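Local atomic coordinates of lipolytic protein G-D-S-L family (Chitinophaga pinensis, PDB entry 4Q7Q), a protein that is of unknown function but is probably a lipase or related ester hydrolase of the GDSL (SGNH hydrolase) family. Residues 53-65 / 100-112. Numbering follows the deposited sequence.
Sequences GWTSGGIAGNIDS and GNTTVYGSFRIII. With FMT (formic acid), chain E.
Ala60 is the small residue on which the two helices close: its CB lies 3.8 Å from Ser107 CB and 3.7 Å from Ile110 CG2. The short segments approach to 8.6 Å between axes and run roughly parallel, at 36°. On the more buried side, Ile59 CG2 meets Ile111 CD1 at 3.8 Å; Ile111 CG1 lies anti to its carbonyl carbon (chi1 -66°), which brings the end of the chain back to the partner helix. Ile63 widens this apolar patch, touching Ile110 with CG2 and Ile111 with CD1. Ser56 OG sits 3.4 Å from Ser107 CB, but its hydrogen-bonding partner is Asp82.

The opposite margin is polar and more open. There the amide of Asn101 bridges the segments: ND2 donates to Gly57 O (3.0 Å, N-H...O 164°) with the acceptor in the amide plane, while OD1 accepts from Ser107 OG at 2.6 Å, almost head-on. Gly57 O also takes the helical bond from Gly61 N, so two donors grip it. An alanine in place of Asn101 would probably cost Gly57 O its second donor and Ser107 OG its acceptor, opening a gap beside Ala60. Nearby, a formic acid, probably from the crystallisation liquor, is held weakly by Asn62 ND2.

The contact joins two helices of the parallel alpha/beta fold characteristic of SGNH hydrolases: helix 56-61, following edge strand 44-50, packs against helix 104-118, which precedes strand 123-127 and has helix 157-171 against Val104, Tyr105 and Phe108.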
# COMPACT_ATOMS: atom_id res chain seq x y z
N GLY A 53 7.36 -6.07 -2.10
CA GLY A 53 8.45 -5.44 -1.40
C GLY A 53 9.06 -4.23 -2.07
O GLY A 53 9.99 -3.64 -1.53
N TRP A 54 8.56 -3.86 -3.25
CA TRP A 54 9.22 -2.79 -4.00
C TRP A 54 8.83 -1.39 -3.54
O TRP A 54 7.71 -1.13 -3.10
CB TRP A 54 8.93 -2.90 -5.50
CG TRP A 54 9.62 -4.02 -6.22
CD1 TRP A 54 9.96 -5.25 -5.72
CD2 TRP A 54 10.02 -4.02 -7.59
NE1 TRP A 54 10.56 -6.01 -6.71
CE2 TRP A 54 10.60 -5.28 -7.87
CE3 TRP A 54 9.94 -3.08 -8.62
CZ2 TRP A 54 11.10 -5.61 -9.12
CZ3 TRP A 54 10.44 -3.41 -9.86
CH2 TRP A 54 11.02 -4.66 -10.10
N THR A 55 9.77 -0.47 -3.72
CA THR A 55 9.51 0.95 -3.52
C THR A 55 9.10 1.58 -4.86
O THR A 55 9.25 0.97 -5.92
CB THR A 55 10.77 1.67 -3.04
OG1 THR A 55 11.78 1.56 -4.05
CG2 THR A 55 11.28 1.05 -1.74
N SER A 56 8.60 2.82 -4.81
CA SER A 56 8.39 3.55 -6.06
C SER A 56 9.71 3.73 -6.80
O SER A 56 9.74 3.81 -8.03
CB SER A 56 7.70 4.89 -5.83
OG SER A 56 8.56 5.82 -5.20
N GLY A 57 10.81 3.81 -6.05
CA GLY A 57 12.14 3.87 -6.62
C GLY A 57 12.48 2.63 -7.45
O GLY A 57 13.03 2.75 -8.54
N GLY A 58 12.15 1.45 -6.93
CA GLY A 58 12.36 0.22 -7.67
C GLY A 58 11.48 0.10 -8.90
O GLY A 58 11.93 -0.33 -9.98
N ILE A 59 10.22 0.48 -8.76
CA ILE A 59 9.31 0.48 -9.90
C ILE A 59 9.84 1.42 -10.99
O ILE A 59 9.99 1.02 -12.15
CB ILE A 59 7.89 0.91 -9.47
CG1 ILE A 59 7.28 -0.13 -8.50
CG2 ILE A 59 7.01 1.13 -10.68
CD1 ILE A 59 6.85 -1.43 -9.16
N ALA A 60 10.15 2.66 -10.61
CA ALA A 60 10.65 3.65 -11.56
C ALA A 60 11.97 3.21 -12.17
O ALA A 60 12.18 3.37 -13.38
CB ALA A 60 10.79 5.01 -10.88
N GLY A 61 12.86 2.65 -11.35
CA GLY A 61 14.18 2.25 -11.81
C GLY A 61 14.17 1.09 -12.78
O GLY A 61 15.13 0.88 -13.52
N ASN A 62 13.08 0.33 -12.77
CA ASN A 62 12.95 -0.83 -13.65
C ASN A 62 11.80 -0.66 -14.62
O ASN A 62 11.32 -1.63 -15.20
CB ASN A 62 12.68 -2.10 -12.84
CG ASN A 62 13.90 -2.58 -12.10
OD1 ASN A 62 14.75 -3.26 -12.66
ND2 ASN A 62 13.99 -2.23 -10.82
N ILE A 63 11.38 0.59 -14.80
CA ILE A 63 10.11 0.89 -15.46
C ILE A 63 9.98 0.34 -16.89
O ILE A 63 8.88 0.01 -17.32
CB ILE A 63 9.81 2.41 -15.42
CG1 ILE A 63 8.32 2.69 -15.64
CG2 ILE A 63 10.67 3.17 -16.42
CD1 ILE A 63 7.43 2.22 -14.53
N ASP A 64 11.10 0.21 -17.61
CA ASP A 64 11.07 -0.27 -18.99
C ASP A 64 11.17 -1.79 -19.08
O ASP A 64 11.11 -2.35 -20.18
CB ASP A 64 12.18 0.39 -19.81
CG ASP A 64 11.98 1.89 -19.97
OD1 ASP A 64 10.81 2.31 -20.12
OD2 ASP A 64 12.98 2.63 -19.93
N SER A 65 11.31 -2.45 -17.93
CA SER A 65 11.56 -3.89 -17.90
C SER A 65 10.49 -4.68 -17.17
O SER A 65 10.69 -5.84 -16.83
CB SER A 65 12.93 -4.16 -17.25
OG SER A 65 13.96 -3.48 -17.95
N GLY A 100 16.63 13.00 -11.62
CA GLY A 100 16.96 11.60 -11.39
C GLY A 100 15.95 10.88 -10.52
O GLY A 100 15.08 11.50 -9.91
N ASN A 101 16.08 9.56 -10.46
CA ASN A 101 15.22 8.72 -9.64
C ASN A 101 15.68 8.69 -8.18
O ASN A 101 15.97 7.64 -7.63
CB ASN A 101 15.22 7.31 -10.23
CG ASN A 101 14.24 6.38 -9.55
OD1 ASN A 101 13.22 6.83 -9.01
ND2 ASN A 101 14.55 5.09 -9.56
N THR A 102 15.71 9.87 -7.57
CA THR A 102 16.37 10.04 -6.27
C THR A 102 15.43 10.42 -5.14
O THR A 102 15.85 10.52 -3.98
CB THR A 102 17.41 11.15 -6.38
OG1 THR A 102 16.75 12.36 -6.77
CG2 THR A 102 18.46 10.79 -7.41
N THR A 103 14.17 10.66 -5.49
CA THR A 103 13.14 11.01 -4.52
C THR A 103 11.85 10.36 -4.96
O THR A 103 11.73 9.91 -6.11
CB THR A 103 12.88 12.53 -4.47
OG1 THR A 103 12.41 12.99 -5.75
CG2 THR A 103 14.13 13.30 -4.08
N VAL A 104 10.87 10.34 -4.06
CA VAL A 104 9.55 9.81 -4.37
C VAL A 104 8.87 10.61 -5.48
O VAL A 104 8.35 10.04 -6.44
CB VAL A 104 8.66 9.75 -3.11
CG1 VAL A 104 7.28 9.24 -3.47
CG2 VAL A 104 9.31 8.85 -2.07
N TYR A 105 8.89 11.94 -5.36
CA TYR A 105 8.37 12.78 -6.43
C TYR A 105 9.03 12.47 -7.78
O TYR A 105 8.36 12.41 -8.81
CB TYR A 105 8.60 14.25 -6.09
CG TYR A 105 7.56 14.93 -5.21
CD1 TYR A 105 6.38 15.42 -5.76
CD2 TYR A 105 7.79 15.14 -3.86
CE1 TYR A 105 5.45 16.08 -4.98
CE2 TYR A 105 6.86 15.81 -3.07
CZ TYR A 105 5.69 16.28 -3.64
OH TYR A 105 4.75 16.94 -2.87
N GLY A 106 10.35 12.27 -7.77
CA GLY A 106 11.08 11.88 -8.97
C GLY A 106 10.61 10.56 -9.56
O GLY A 106 10.43 10.43 -10.77
N SER A 107 10.41 9.57 -8.69
CA SER A 107 9.94 8.25 -9.12
C SER A 107 8.57 8.35 -9.77
O SER A 107 8.29 7.68 -10.76
CB SER A 107 9.87 7.28 -7.95
OG SER A 107 11.15 7.05 -7.40
N PHE A 108 7.70 9.17 -9.19
CA PHE A 108 6.37 9.32 -9.76
C PHE A 108 6.42 10.01 -11.12
O PHE A 108 5.62 9.69 -12.00
CB PHE A 108 5.41 10.02 -8.80
CG PHE A 108 4.76 9.08 -7.83
CD1 PHE A 108 5.48 8.51 -6.79
CD2 PHE A 108 3.42 8.75 -7.95
CE1 PHE A 108 4.88 7.63 -5.89
CE2 PHE A 108 2.81 7.87 -7.07
CZ PHE A 108 3.54 7.31 -6.03
N ARG A 109 7.37 10.92 -11.30
CA ARG A 109 7.58 11.54 -12.60
C ARG A 109 7.91 10.48 -13.65
O ARG A 109 7.32 10.46 -14.74
CB ARG A 109 8.69 12.60 -12.53
CG ARG A 109 9.14 13.10 -13.91
CD ARG A 109 10.34 14.05 -13.82
NE ARG A 109 11.36 13.55 -12.91
CZ ARG A 109 12.24 12.60 -13.22
NH1 ARG A 109 13.12 12.20 -12.31
NH2 ARG A 109 12.25 12.06 -14.43
N ILE A 110 8.83 9.58 -13.31
CA ILE A 110 9.22 8.49 -14.20
C ILE A 110 8.05 7.56 -14.51
O ILE A 110 7.81 7.20 -15.67
CB ILE A 110 10.39 7.69 -13.57
CG1 ILE A 110 11.63 8.57 -13.50
CG2 ILE A 110 10.65 6.40 -14.35
CD1 ILE A 110 12.77 7.92 -12.78
N ILE A 111 7.29 7.19 -13.48
CA ILE A 111 6.18 6.26 -13.64
C ILE A 111 5.05 6.86 -14.47
O ILE A 111 4.57 6.23 -15.42
CB ILE A 111 5.63 5.80 -12.28
CG1 ILE A 111 6.69 4.98 -11.54
CG2 ILE A 111 4.35 4.99 -12.46
CD1 ILE A 111 6.42 4.83 -10.05
N ILE A 112 4.65 8.08 -14.15
CA ILE A 112 3.57 8.72 -14.89
C ILE A 112 3.99 8.99 -16.34
O ILE A 112 3.19 8.84 -17.27
CB ILE A 112 3.06 9.99 -14.18
CG1 ILE A 112 2.29 9.58 -12.92
CG2 ILE A 112 2.18 10.82 -15.11
CD1 ILE A 112 2.03 10.71 -11.97
C FMT E . 16.17 -0.60 -8.25
O1 FMT E . 15.66 0.40 -8.78
O2 FMT E . 15.62 -1.70 -8.11